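PDB 4IGB: LPXTG cell wall surface protein from Streptococcus gordonii, which is probably a cell-wall-anchored streptococcal adhesin, represented here by its N-terminal N1 and N2 domains, which are carried at the bacterial surface. Local coordinates for residues V114-L119 against F170-D175; A149-N154 against T278-F283; K208-V213 against G272-E277. All blocks are in the same frame, centred on the assembly; numbering follows the deposited sequence.

Contact 1 (V114-L119 against F170-D175); sequences VTLHYL and FWIDAD
His117 and Trp171 lie ring over ring: the imidazole makes an offset stack on the six-membered ring of the indole, with planes only 8° apart and ring centroids separated by 3.8 Å. Leu119 CD2 meets the indole at its edge, 3.6 Å from Trp171 CD1. Trp171 CG stands between its own backbone N and carbonyl carbon (chi1 59°), the crowded position, and the ring beyond it lies over His117 on the neighbouring strand. A water lies in the imidazole plane at the ring edge, 2.7 Å from His117 NE2. It donates to Asp173 OD1 at 2.9 Å, so it bridges the two side chains; the other carboxylate oxygen, OD2, is bonded to Tyr212 OH. A second water joins Thr115 OG1 to Asp173 O.

On the opposite side of the sheet the aromatic geometry changes. Tyr118 turns its edge toward the face of Phe170 in an offset edge-to-face pair, planes at 62°, with Tyr118 CD1 3.6 Å from Phe170 CE1. Leu116 crosses Phe170 at about a right angle and touches Phe170 CD1 through CB, while its CD1 packs 3.8 Å from Ile172 CG2. Val114 and Ala174 extend this apolar row.

Four backbone hydrogen bonds fix the register, two between Thr115 and Asp173 and two between His117 and Trp171; the shortest runs from His117 N to Trp171 O at 2.7 Å. Leu116 and Phe170 also pack on Val136 of strand 135-142, which belongs to another sheet. One face is partly exposed and carries polar groups, waters and a ring stack; the other is buried, apolar and turned to a second sheet, consistent with an antiparallel strand pair of a beta-sandwich arrangement in the N1 domain.

Contact 2 (A149-N154 against T278-F283); sequences AFEIGN and TCSAVF
An antiparallel ladder inside the six-stranded sheet of the N1 domain pairs Phe150 with Phe283, Glu151 with Val282, Ile152 with Ala281 and Gly153 with Ser280. Phe150 and Ile152 each exchange two backbone hydrogen bonds with their partners, the shortest from Phe283 N to Phe150 O at 2.7 Å.

The ladder runs one step past the strands because Asn154 takes it over. Its N donates to Cys279 O at 3.1 Å, and its side-chain OD1 receives Cys279 N at 3.0 Å, standing in for a backbone carbonyl. The ND2 end binds Phe170 O and Thr276 O.

The strands draw together at Gly153, whose CA is 3.8 Å from Ser280 CA. A CB here would collide with Ser280 CB and Cys279 O, and the extended backbone has a positive phi that glycine alone adopts readily; spacing and backbone angles both call for glycine. From the residue paired with Gly153, Ser280 OG donates to Glu151 OE2 at 2.5 Å, two positions back along strand 149-153, reaching the anti side of that oxygen from 32° out of the carboxylate plane. Tyr157 OH is a second partner of OE2, and Trp145 NE1 makes a weak bond to OE1.

Phe150, Ile152 and Phe283 fill the other face. Phe283 CB lies over the Phe150 ring, 4.0 Å from its centroid, whereas the two rings, 30° apart, are slid so far that they barely overlap. Ile152 meets Phe283 at about a right angle, CD1 lying 4.0 Å from CE2. This face is wholly apolar. The Glu151 face is mixed, for Val282 CG1 packs there on Ala149 CB, and the donated Ser280 hydroxyl may help to offset the cost of burying the carboxylate.

Contact 3 (K208-V213 against G272-E277); sequences KETFYV and GYSSTE
Glu209 and Tyr273 meet through their polar ends beside an antiparallel strand pair, 210-213 with 272-274, in the eight-stranded sheet of the N1 domain. Tyr273 OH donates to Glu209 OE2 over a very short 2.5 Å. Glu209 CG is anti to the backbone N (chi1 -176°) and the chain is extended beyond it; OE2 meets the phenol at its edge, in the ring plane, while the carboxylate itself stands nearly upright to the ring, 83° between planes. Its other oxygen, OE1, receives the backbone N atoms of Asp200 and Ala201, and Asp200 belongs to the sodium site; Glu209 thus ties the strand pair to the sodium-binding loop.

Tyr212 folds the other way. With CG between its backbone N and carbonyl carbon (chi1 63°), the ring lies across the neighbouring strand, and Gly272 CA sits over its centre, 3.5 Å from the centroid. This is the cross-strand pairing known as aromatic rescue of glycine: the ring occupies the side of Gly272 where a side chain would stand. Its OH continues to Asp173 OD2, and Arg239 makes a cation-pi contact with the ring.

Beneath it, Tyr212 N reaches Gly272 O at 2.9 Å, from well above the carbonyl plane, and Gly272 N returns a bond to Tyr212 O. Thr210 and Ser274 exchange two further backbone bonds. Thr210 OG1 donates back to Lys208 O at 2.9 Å. One water closes the polar end: it accepts from Ser274 OG at 2.8 Å and donates to both Lys208 O and Ser275 O.

Contacts 1 and 3 belong to the same eight-stranded sheet, where strands 170-182 and 268-274 are neighbours; Ala174 N to Tyr273 O is one of the bonds between them. Contact 2 lies in the facing six-stranded sheet, and strand 268-274 leads through a short connection into its strand 280-287. Contacts 2 and 3 are buried, whereas contact 1 is only partly so, with its stacked rings and waters on the more exposed face. Asp173, Glu151 and Glu209 all take a short hydroxyl bond; they differ at the other oxygen, which meets water, a weak indole bond and two backbone N-H groups respectively. The Asn154 side chain touches all three contacts.

Contact 1 (V114-L119 against F170-D175)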
ATOM      1  N   VAL B 114      -2.025  21.722  -0.081  1.00 14.60           N
ATOM      2  CA  VAL B 114      -1.469  21.965   1.244  1.00 20.90           C
ATOM      3  C   VAL B 114      -2.012  23.304   1.699  1.00 17.63           C
ATOM      4  O   VAL B 114      -1.912  24.299   0.979  1.00 20.50           O
ATOM      5  CB  VAL B 114       0.079  21.987   1.236  1.00 21.66           C
ATOM      6  CG1 VAL B 114       0.640  22.341   2.646  1.00 16.92           C
ATOM      7  CG2 VAL B 114       0.629  20.645   0.726  1.00 15.02           C
ATOM      8  N   THR B 115      -2.613  23.315   2.880  1.00 19.05           N
ATOM      9  CA  THR B 115      -3.144  24.540   3.458  1.00 23.49           C
ATOM     10  C   THR B 115      -2.316  24.912   4.687  1.00 26.13           C
ATOM     11  O   THR B 115      -2.160  24.106   5.612  1.00 23.46           O
ATOM     12  CB  THR B 115      -4.618  24.362   3.905  1.00 28.69           C
ATOM     13  OG1 THR B 115      -5.415  23.901   2.803  1.00 28.27           O
ATOM     14  CG2 THR B 115      -5.178  25.685   4.435  1.00 27.43           C
ATOM     15  N   LEU B 116      -1.788  26.130   4.678  1.00 19.45           N
ATOM     16  CA  LEU B 116      -1.071  26.693   5.819  1.00 22.83           C
ATOM     17  C   LEU B 116      -2.063  27.448   6.689  1.00 28.16           C
ATOM     18  O   LEU B 116      -2.649  28.440   6.248  1.00 24.12           O
ATOM     19  CB  LEU B 116       0.026  27.659   5.333  1.00 22.19           C
ATOM     20  CG  LEU B 116       1.435  27.117   5.043  1.00 33.91           C
ATOM     21  CD1 LEU B 116       1.439  25.691   4.526  1.00 25.35           C
ATOM     22  CD2 LEU B 116       2.200  28.032   4.092  1.00 27.49           C
ATOM     23  N   HIS B 117      -2.258  26.972   7.913  1.00 25.04           N
ATOM     24  CA  HIS B 117      -3.122  27.631   8.882  1.00 21.31           C
ATOM     25  C   HIS B 117      -2.304  28.558   9.772  1.00 27.13           C
ATOM     26  O   HIS B 117      -1.513  28.108  10.603  1.00 24.65           O
ATOM     27  CB  HIS B 117      -3.861  26.598   9.747  1.00 24.91           C
ATOM     28  CG  HIS B 117      -4.880  25.799   8.991  1.00 35.68           C
ATOM     29  ND1 HIS B 117      -6.205  26.173   8.903  1.00 36.78           N
ATOM     30  CD2 HIS B 117      -4.764  24.659   8.268  1.00 28.55           C
ATOM     31  CE1 HIS B 117      -6.862  25.292   8.170  1.00 31.09           C
ATOM     32  NE2 HIS B 117      -6.010  24.366   7.769  1.00 30.94           N
ATOM     33  N   TYR B 118      -2.491  29.859   9.586  1.00 28.50           N
ATOM     34  CA  TYR B 118      -1.795  30.853  10.396  1.00 27.87           C
ATOM     35  C   TYR B 118      -2.076  30.647  11.895  1.00 26.08           C
ATOM     36  O   TYR B 118      -3.228  30.497  12.307  1.00 29.35           O
ATOM     37  CB  TYR B 118      -2.198  32.263   9.956  1.00 28.52           C
ATOM     38  CG  TYR B 118      -1.369  33.355  10.594  1.00 36.13           C
ATOM     39  CD1 TYR B 118       0.003  33.441  10.354  1.00 33.66           C
ATOM     40  CD2 TYR B 118      -1.952  34.304  11.425  1.00 33.19           C
ATOM     41  CE1 TYR B 118       0.773  34.436  10.925  1.00 36.50           C
ATOM     42  CE2 TYR B 118      -1.187  35.312  12.003  1.00 33.38           C
ATOM     43  CZ  TYR B 118       0.173  35.368  11.747  1.00 36.37           C
ATOM     44  OH  TYR B 118       0.940  36.353  12.312  1.00 42.00           O
ATOM     45  N   LEU B 119      -1.020  30.624  12.704  1.00 26.93           N
ATOM     46  CA  LEU B 119      -1.155  30.303  14.122  1.00 24.44           C
ATOM     47  C   LEU B 119      -1.595  31.481  15.005  1.00 30.66           C
ATOM     48  O   LEU B 119      -1.968  31.285  16.153  1.00 34.24           O
ATOM     49  CB  LEU B 119       0.144  29.716  14.656  1.00 28.53           C
ATOM     50  CG  LEU B 119       0.356  28.221  14.419  1.00 30.83           C
ATOM     51  CD1 LEU B 119       1.804  27.861  14.692  1.00 29.74           C
ATOM     52  CD2 LEU B 119      -0.588  27.401  15.296  1.00 20.97           C
ATOM     53  N   PHE B 170       2.813  28.587  10.936  1.00 25.91           N
ATOM     54  CA  PHE B 170       1.571  27.994  10.443  1.00 21.72           C
ATOM     55  C   PHE B 170       1.581  26.516  10.791  1.00 25.43           C
ATOM     56  O   PHE B 170       2.632  25.878  10.730  1.00 20.97           O
ATOM     57  CB  PHE B 170       1.465  28.076   8.907  1.00 21.59           C
ATOM     58  CG  PHE B 170       1.499  29.472   8.338  1.00 24.60           C
ATOM     59  CD1 PHE B 170       0.332  30.099   7.943  1.00 22.56           C
ATOM     60  CD2 PHE B 170       2.695  30.126   8.145  1.00 20.17           C
ATOM     61  CE1 PHE B 170       0.354  31.360   7.405  1.00 25.21           C
ATOM     62  CE2 PHE B 170       2.726  31.386   7.607  1.00 33.21           C
ATOM     63  CZ  PHE B 170       1.552  32.010   7.239  1.00 28.22           C
ATOM     64  N   TRP B 171       0.424  25.948  11.121  1.00 18.94           N
ATOM     65  CA  TRP B 171       0.321  24.491  11.084  1.00 18.73           C
ATOM     66  C   TRP B 171      -0.166  24.109   9.686  1.00 29.50           C
ATOM     67  O   TRP B 171      -0.740  24.945   8.977  1.00 24.00           O
ATOM     68  CB  TRP B 171      -0.566  23.915  12.200  1.00 16.95           C
ATOM     69  CG  TRP B 171      -2.009  24.394  12.245  1.00 23.78           C
ATOM     70  CD1 TRP B 171      -2.471  25.550  12.801  1.00 21.13           C
ATOM     71  CD2 TRP B 171      -3.170  23.691  11.760  1.00 23.18           C
ATOM     72  NE1 TRP B 171      -3.847  25.617  12.686  1.00 20.88           N
ATOM     73  CE2 TRP B 171      -4.295  24.492  12.047  1.00 25.01           C
ATOM     74  CE3 TRP B 171      -3.363  22.469  11.103  1.00 25.22           C
ATOM     75  CZ2 TRP B 171      -5.593  24.116  11.689  1.00 26.95           C
ATOM     76  CZ3 TRP B 171      -4.650  22.094  10.754  1.00 25.85           C
ATOM     77  CH2 TRP B 171      -5.748  22.915  11.053  1.00 32.04           C
ATOM     78  N   ILE B 172       0.085  22.869   9.275  1.00 19.58           N
ATOM     79  CA  ILE B 172      -0.209  22.489   7.906  1.00 20.72           C
ATOM     80  C   ILE B 172      -1.233  21.364   7.825  1.00 22.21           C
ATOM     81  O   ILE B 172      -1.398  20.576   8.760  1.00 22.25           O
ATOM     82  CB  ILE B 172       1.067  22.081   7.139  1.00 22.36           C
ATOM     83  CG1 ILE B 172       1.587  20.732   7.658  1.00 25.47           C
ATOM     84  CG2 ILE B 172       2.120  23.184   7.234  1.00 17.86           C
ATOM     85  CD1 ILE B 172       2.847  20.242   6.951  1.00 22.55           C
ATOM     86  N   ASP B 173      -1.914  21.316   6.687  1.00 20.53           N
ATOM     87  CA  ASP B 173      -2.831  20.250   6.354  1.00 25.34           C
ATOM     88  C   ASP B 173      -2.508  19.852   4.921  1.00 23.30           C
ATOM     89  O   ASP B 173      -2.766  20.605   3.987  1.00 19.58           O
ATOM     90  CB  ASP B 173      -4.282  20.726   6.495  1.00 18.70           C
ATOM     91  CG  ASP B 173      -5.303  19.649   6.120  1.00 25.05           C
ATOM     92  OD1 ASP B 173      -6.517  19.904   6.268  1.00 32.11           O
ATOM     93  OD2 ASP B 173      -4.908  18.554   5.674  1.00 22.29           O
ATOM     94  N   ALA B 174      -1.903  18.685   4.761  1.00 20.85           N
ATOM     95  CA  ALA B 174      -1.536  18.200   3.437  1.00 19.60           C
ATOM     96  C   ALA B 174      -2.489  17.115   2.976  1.00 18.45           C
ATOM     97  O   ALA B 174      -2.661  16.102   3.653  1.00 22.23           O
ATOM     98  CB  ALA B 174      -0.091  17.677   3.436  1.00 20.17           C
ATOM     99  N   ASP B 175      -3.091  17.336   1.813  1.00 18.89           N
ATOM    100  CA  ASP B 175      -4.006  16.392   1.181  1.00 20.01           C
ATOM    101  C   ASP B 175      -3.242  15.733   0.031  1.00 23.14           C
ATOM    102  O   ASP B 175      -2.823  16.397  -0.910  1.00 23.80           O
ATOM    103  CB  ASP B 175      -5.244  17.149   0.686  1.00 19.70           C
ATOM    104  CG  ASP B 175      -6.294  16.251   0.069  1.00 19.09           C
ATOM    105  OD1 ASP B 175      -5.940  15.267  -0.608  1.00 20.91           O
ATOM    106  OD2 ASP B 175      -7.498  16.545   0.259  1.00 27.77           O
TER
HETATM  107  O   HOH W   1      -5.182  21.312   2.439  1.00 20.53           O
HETATM  108  O   HOH W   2      -7.100  22.724   5.930  1.00 28.78           O

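Contact 2 (A149-N154 against T278-F283)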
ATOM      1  N   ALA B 149      11.687   6.214   3.027  1.00 16.44           N
ATOM      2  CA  ALA B 149      10.539   6.919   3.544  1.00 23.44           C
ATOM      3  C   ALA B 149      10.528   8.378   3.124  1.00 15.82           C
ATOM      4  O   ALA B 149      11.551   8.938   2.716  1.00 16.94           O
ATOM      5  CB  ALA B 149      10.494   6.803   5.076  1.00 21.86           C
ATOM      6  N   PHE B 150       9.357   8.981   3.222  1.00 14.72           N
ATOM      7  CA  PHE B 150       9.233  10.423   3.100  1.00 21.28           C
ATOM      8  C   PHE B 150       8.612  11.007   4.363  1.00 19.08           C
ATOM      9  O   PHE B 150       7.973  10.295   5.151  1.00 19.52           O
ATOM     10  CB  PHE B 150       8.450  10.818   1.844  1.00 17.42           C
ATOM     11  CG  PHE B 150       7.085  10.197   1.739  1.00 22.19           C
ATOM     12  CD1 PHE B 150       5.989  10.791   2.346  1.00 17.15           C
ATOM     13  CD2 PHE B 150       6.891   9.030   1.007  1.00 19.00           C
ATOM     14  CE1 PHE B 150       4.720  10.237   2.237  1.00 18.19           C
ATOM     15  CE2 PHE B 150       5.627   8.458   0.899  1.00 16.80           C
ATOM     16  CZ  PHE B 150       4.533   9.073   1.504  1.00 18.74           C
ATOM     17  N   GLU B 151       8.801  12.306   4.552  1.00 17.01           N
ATOM     18  CA  GLU B 151       8.339  12.984   5.751  1.00 16.64           C
ATOM     19  C   GLU B 151       7.422  14.138   5.401  1.00 18.08           C
ATOM     20  O   GLU B 151       7.759  14.945   4.554  1.00 22.23           O
ATOM     21  CB  GLU B 151       9.554  13.514   6.506  1.00 18.98           C
ATOM     22  CG  GLU B 151       9.254  14.346   7.740  1.00 18.19           C
ATOM     23  CD  GLU B 151      10.499  14.534   8.595  1.00 26.83           C
ATOM     24  OE1 GLU B 151      11.520  13.876   8.287  1.00 23.30           O
ATOM     25  OE2 GLU B 151      10.460  15.338   9.561  1.00 29.17           O
ATOM     26  N   ILE B 152       6.261  14.206   6.047  1.00 16.49           N
ATOM     27  CA  ILE B 152       5.353  15.331   5.876  1.00 21.88           C
ATOM     28  C   ILE B 152       5.211  16.038   7.211  1.00 23.95           C
ATOM     29  O   ILE B 152       5.047  15.388   8.243  1.00 23.29           O
ATOM     30  CB  ILE B 152       3.977  14.875   5.381  1.00 19.44           C
ATOM     31  CG1 ILE B 152       4.121  14.075   4.085  1.00 20.46           C
ATOM     32  CG2 ILE B 152       3.079  16.068   5.155  1.00 16.32           C
ATOM     33  CD1 ILE B 152       2.862  13.383   3.651  1.00 19.11           C
ATOM     34  N   GLY B 153       5.291  17.365   7.207  1.00 20.45           N
ATOM     35  CA  GLY B 153       5.260  18.112   8.455  1.00 20.03           C
ATOM     36  C   GLY B 153       5.847  19.503   8.297  1.00 24.86           C
ATOM     37  O   GLY B 153       6.344  19.852   7.223  1.00 21.61           O
ATOM     38  N   ASN B 154       5.795  20.299   9.366  1.00 24.73           N
ATOM     39  CA  ASN B 154       6.223  21.700   9.308  1.00 16.95           C
ATOM     40  C   ASN B 154       7.429  21.983  10.204  1.00 24.84           C
ATOM     41  O   ASN B 154       7.662  23.117  10.620  1.00 21.97           O
ATOM     42  CB  ASN B 154       5.074  22.617   9.692  1.00 17.89           C
ATOM     43  CG  ASN B 154       4.642  22.438  11.137  1.00 17.66           C
ATOM     44  OD1 ASN B 154       5.032  21.475  11.798  1.00 24.06           O
ATOM     45  ND2 ASN B 154       3.835  23.367  11.632  1.00 19.36           N
ATOM     46  N   THR B 278       4.503  22.529  15.448  1.00 20.88           N
ATOM     47  CA  THR B 278       5.759  21.938  14.996  1.00 23.78           C
ATOM     48  C   THR B 278       5.830  20.425  15.177  1.00 28.56           C
ATOM     49  O   THR B 278       6.188  19.936  16.243  1.00 22.66           O
ATOM     50  CB  THR B 278       7.016  22.621  15.637  1.00 32.22           C
ATOM     51  OG1 THR B 278       8.210  21.990  15.151  1.00 35.23           O
ATOM     52  CG2 THR B 278       6.990  22.538  17.169  1.00 30.09           C
ATOM     53  N   CYS B 279       5.497  19.679  14.127  1.00 17.88           N
ATOM     54  CA  CYS B 279       5.703  18.236  14.148  1.00 18.61           C
ATOM     55  C   CYS B 279       5.689  17.689  12.738  1.00 21.14           C
ATOM     56  O   CYS B 279       5.312  18.379  11.797  1.00 23.73           O
ATOM     57  CB  CYS B 279       4.655  17.514  15.005  1.00 24.97           C
ATOM     58  SG  CYS B 279       2.987  17.415  14.281  1.00 19.78           S
ATOM     59  N   SER B 280       6.129  16.451  12.593  1.00 18.73           N
ATOM     60  CA  SER B 280       6.092  15.802  11.302  1.00 21.60           C
ATOM     61  C   SER B 280       5.983  14.307  11.523  1.00 28.87           C
ATOM     62  O   SER B 280       6.196  13.814  12.642  1.00 20.18           O
ATOM     63  CB  SER B 280       7.347  16.136  10.499  1.00 20.69           C
ATOM     64  OG  SER B 280       8.492  15.564  11.100  1.00 23.15           O
ATOM     65  N   ALA B 281       5.631  13.594  10.460  1.00 17.80           N
ATOM     66  CA  ALA B 281       5.544  12.147  10.514  1.00 23.95           C
ATOM     67  C   ALA B 281       6.217  11.542   9.292  1.00 23.01           C
ATOM     68  O   ALA B 281       6.373  12.198   8.257  1.00 23.33           O
ATOM     69  CB  ALA B 281       4.081  11.695  10.596  1.00 22.50           C
ATOM     70  N   VAL B 282       6.596  10.280   9.415  1.00 20.81           N
ATOM     71  CA  VAL B 282       7.392   9.621   8.398  1.00 21.06           C
ATOM     72  C   VAL B 282       6.570   8.482   7.824  1.00 25.12           C
ATOM     73  O   VAL B 282       5.914   7.743   8.566  1.00 23.42           O
ATOM     74  CB  VAL B 282       8.719   9.082   9.000  1.00 27.30           C
ATOM     75  CG1 VAL B 282       9.542   8.376   7.945  1.00 25.40           C
ATOM     76  CG2 VAL B 282       9.519  10.213   9.613  1.00 25.49           C
ATOM     77  N   PHE B 283       6.610   8.339   6.505  1.00 21.76           N
ATOM     78  CA  PHE B 283       5.792   7.350   5.825  1.00 18.56           C
ATOM     79  C   PHE B 283       6.580   6.557   4.804  1.00 21.22           C
ATOM     80  O   PHE B 283       7.434   7.099   4.100  1.00 22.06           O
ATOM     81  CB  PHE B 283       4.647   8.029   5.077  1.00 16.91           C
ATOM     82  CG  PHE B 283       3.803   8.915   5.935  1.00 22.47           C
ATOM     83  CD1 PHE B 283       2.690   8.410   6.586  1.00 22.01           C
ATOM     84  CD2 PHE B 283       4.114  10.256   6.077  1.00 21.40           C
ATOM     85  CE1 PHE B 283       1.901   9.231   7.382  1.00 27.32           C
ATOM     86  CE2 PHE B 283       3.339  11.086   6.859  1.00 22.02           C
ATOM     87  CZ  PHE B 283       2.223  10.575   7.517  1.00 24.92           C
TER

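Contact 3 (K208-V213 against G272-E277)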
ATOM      1  N   LYS B 208      -3.470  18.964  17.455  1.00 23.83           N
ATOM      2  CA  LYS B 208      -3.072  17.577  17.626  1.00 19.48           C
ATOM      3  C   LYS B 208      -2.679  16.980  16.290  1.00 22.19           C
ATOM      4  O   LYS B 208      -3.368  17.157  15.291  1.00 20.34           O
ATOM      5  CB  LYS B 208      -4.225  16.780  18.226  1.00 26.48           C
ATOM      6  CG  LYS B 208      -4.745  17.356  19.545  1.00 36.37           C
ATOM      7  CD  LYS B 208      -6.130  16.830  19.886  1.00 41.11           C
ATOM      8  CE  LYS B 208      -6.596  17.357  21.248  1.00 47.95           C
ATOM      9  NZ  LYS B 208      -8.030  17.030  21.517  1.00 50.36           N
ATOM     10  N   GLU B 209      -1.563  16.275  16.285  1.00 22.87           N
ATOM     11  CA  GLU B 209      -1.095  15.584  15.099  1.00 25.03           C
ATOM     12  C   GLU B 209      -2.150  14.600  14.608  1.00 24.48           C
ATOM     13  O   GLU B 209      -2.634  13.763  15.373  1.00 22.54           O
ATOM     14  CB  GLU B 209       0.190  14.834  15.420  1.00 19.65           C
ATOM     15  CG  GLU B 209       0.805  14.153  14.209  1.00 22.25           C
ATOM     16  CD  GLU B 209       2.171  13.579  14.514  1.00 26.15           C
ATOM     17  OE1 GLU B 209       2.492  13.404  15.714  1.00 21.38           O
ATOM     18  OE2 GLU B 209       2.926  13.322  13.554  1.00 25.19           O
ATOM     19  N   THR B 210      -2.491  14.704  13.328  1.00 22.32           N
ATOM     20  CA  THR B 210      -3.587  13.938  12.759  1.00 18.82           C
ATOM     21  C   THR B 210      -3.223  13.342  11.402  1.00 22.90           C
ATOM     22  O   THR B 210      -2.714  14.057  10.525  1.00 22.99           O
ATOM     23  CB  THR B 210      -4.803  14.848  12.544  1.00 24.87           C
ATOM     24  OG1 THR B 210      -5.147  15.489  13.772  1.00 19.39           O
ATOM     25  CG2 THR B 210      -5.997  14.059  12.012  1.00 21.40           C
ATOM     26  N   PHE B 211      -3.474  12.041  11.244  1.00 20.25           N
ATOM     27  CA  PHE B 211      -3.426  11.364   9.946  1.00 13.30           C
ATOM     28  C   PHE B 211      -4.854  11.070   9.535  1.00 21.59           C
ATOM     29  O   PHE B 211      -5.664  10.634  10.367  1.00 20.21           O
ATOM     30  CB  PHE B 211      -2.684  10.027  10.063  1.00 14.97           C
ATOM     31  CG  PHE B 211      -2.634   9.233   8.767  1.00 17.84           C
ATOM     32  CD1 PHE B 211      -1.679   9.521   7.789  1.00 18.25           C
ATOM     33  CD2 PHE B 211      -3.517   8.195   8.538  1.00 17.58           C
ATOM     34  CE1 PHE B 211      -1.627   8.783   6.596  1.00 17.19           C
ATOM     35  CE2 PHE B 211      -3.472   7.454   7.357  1.00 18.08           C
ATOM     36  CZ  PHE B 211      -2.521   7.750   6.385  1.00 20.26           C
ATOM     37  N   TYR B 212      -5.186  11.302   8.267  1.00 17.97           N
ATOM     38  CA  TYR B 212      -6.526  10.971   7.827  1.00 15.28           C
ATOM     39  C   TYR B 212      -6.594  10.338   6.451  1.00 19.64           C
ATOM     40  O   TYR B 212      -5.672  10.452   5.660  1.00 20.43           O
ATOM     41  CB  TYR B 212      -7.449  12.177   7.914  1.00 16.39           C
ATOM     42  CG  TYR B 212      -7.103  13.365   7.042  1.00 18.17           C
ATOM     43  CD1 TYR B 212      -6.412  14.457   7.562  1.00 18.93           C
ATOM     44  CD2 TYR B 212      -7.523  13.423   5.714  1.00 18.83           C
ATOM     45  CE1 TYR B 212      -6.126  15.556   6.776  1.00 17.21           C
ATOM     46  CE2 TYR B 212      -7.258  14.519   4.931  1.00 19.37           C
ATOM     47  CZ  TYR B 212      -6.559  15.581   5.459  1.00 25.02           C
ATOM     48  OH  TYR B 212      -6.287  16.674   4.665  1.00 24.99           O
ATOM     49  N   VAL B 213      -7.695   9.653   6.192  1.00 14.38           N
ATOM     50  CA  VAL B 213      -7.957   9.074   4.892  1.00 12.82           C
ATOM     51  C   VAL B 213      -9.297   9.608   4.441  1.00 18.53           C
ATOM     52  O   VAL B 213     -10.300   9.425   5.122  1.00 17.24           O
ATOM     53  CB  VAL B 213      -8.030   7.554   4.975  1.00 17.91           C
ATOM     54  CG1 VAL B 213      -8.398   6.951   3.621  1.00 12.41           C
ATOM     55  CG2 VAL B 213      -6.708   6.992   5.502  1.00 19.09           C
ATOM     56  N   GLY B 272      -4.203  12.222   4.278  1.00 14.97           N
ATOM     57  CA  GLY B 272      -3.911  13.582   4.654  1.00 17.66           C
ATOM     58  C   GLY B 272      -3.133  13.536   5.951  1.00 19.63           C
ATOM     59  O   GLY B 272      -3.071  12.499   6.614  1.00 19.96           O
ATOM     60  N   TYR B 273      -2.518  14.654   6.297  1.00 16.65           N
ATOM     61  CA  TYR B 273      -1.777  14.773   7.536  1.00 18.14           C
ATOM     62  C   TYR B 273      -1.896  16.206   7.976  1.00 20.06           C
ATOM     63  O   TYR B 273      -1.741  17.119   7.158  1.00 24.27           O
ATOM     64  CB  TYR B 273      -0.303  14.448   7.309  1.00 18.51           C
ATOM     65  CG  TYR B 273       0.573  14.652   8.540  1.00 20.31           C
ATOM     66  CD1 TYR B 273       0.660  13.672   9.526  1.00 19.35           C
ATOM     67  CD2 TYR B 273       1.320  15.816   8.705  1.00 19.26           C
ATOM     68  CE1 TYR B 273       1.458  13.852  10.655  1.00 19.18           C
ATOM     69  CE2 TYR B 273       2.131  16.001   9.826  1.00 23.82           C
ATOM     70  CZ  TYR B 273       2.187  15.019  10.799  1.00 25.99           C
ATOM     71  OH  TYR B 273       2.988  15.196  11.906  1.00 23.79           O
ATOM     72  N   SER B 274      -2.180  16.426   9.251  1.00 19.31           N
ATOM     73  CA  SER B 274      -2.121  17.791   9.767  1.00 20.37           C
ATOM     74  C   SER B 274      -1.231  17.855  11.001  1.00 24.62           C
ATOM     75  O   SER B 274      -1.171  16.904  11.787  1.00 23.01           O
ATOM     76  CB  SER B 274      -3.513  18.381  10.025  1.00 14.22           C
ATOM     77  OG  SER B 274      -4.186  17.724  11.080  1.00 23.01           O
ATOM     78  N   SER B 275      -0.532  18.974  11.145  1.00 20.06           N
ATOM     79  CA  SER B 275       0.514  19.108  12.155  1.00 26.82           C
ATOM     80  C   SER B 275       0.066  19.958  13.324  1.00 21.11           C
ATOM     81  O   SER B 275      -1.013  20.547  13.317  1.00 22.13           O
ATOM     82  CB  SER B 275       1.774  19.753  11.555  1.00 17.21           C
ATOM     83  OG  SER B 275       1.571  21.144  11.312  1.00 18.56           O
ATOM     84  N   THR B 276       0.926  20.016  14.328  1.00 27.22           N
ATOM     85  CA  THR B 276       0.816  21.010  15.380  1.00 23.20           C
ATOM     86  C   THR B 276       1.655  22.200  14.913  1.00 25.18           C
ATOM     87  O   THR B 276       2.034  22.283  13.741  1.00 21.17           O
ATOM     88  CB  THR B 276       1.396  20.456  16.674  1.00 17.74           C
ATOM     89  OG1 THR B 276       2.787  20.185  16.476  1.00 19.96           O
ATOM     90  CG2 THR B 276       0.701  19.149  17.034  1.00 18.34           C
ATOM     91  N   GLU B 277       1.957  23.117  15.819  1.00 19.66           N
ATOM     92  CA  GLU B 277       2.796  24.258  15.481  1.00 21.71           C
ATOM     93  C   GLU B 277       4.161  23.752  15.051  1.00 25.13           C
ATOM     94  O   GLU B 277       4.906  24.465  14.384  1.00 23.60           O
ATOM     95  CB  GLU B 277       2.966  25.184  16.686  1.00 20.56           C
ATOM     96  CG  GLU B 277       3.700  24.512  17.828  1.00 23.89           C
ATOM     97  CD  GLU B 277       3.908  25.417  19.037  1.00 36.07           C
ATOM     98  OE1 GLU B 277       3.521  26.605  18.992  1.00 28.43           O
ATOM     99  OE2 GLU B 277       4.468  24.921  20.036  1.00 42.92           O
TER
HETATM  100  O   HOH W   3      -3.369  19.161  13.301  1.00 21.42           O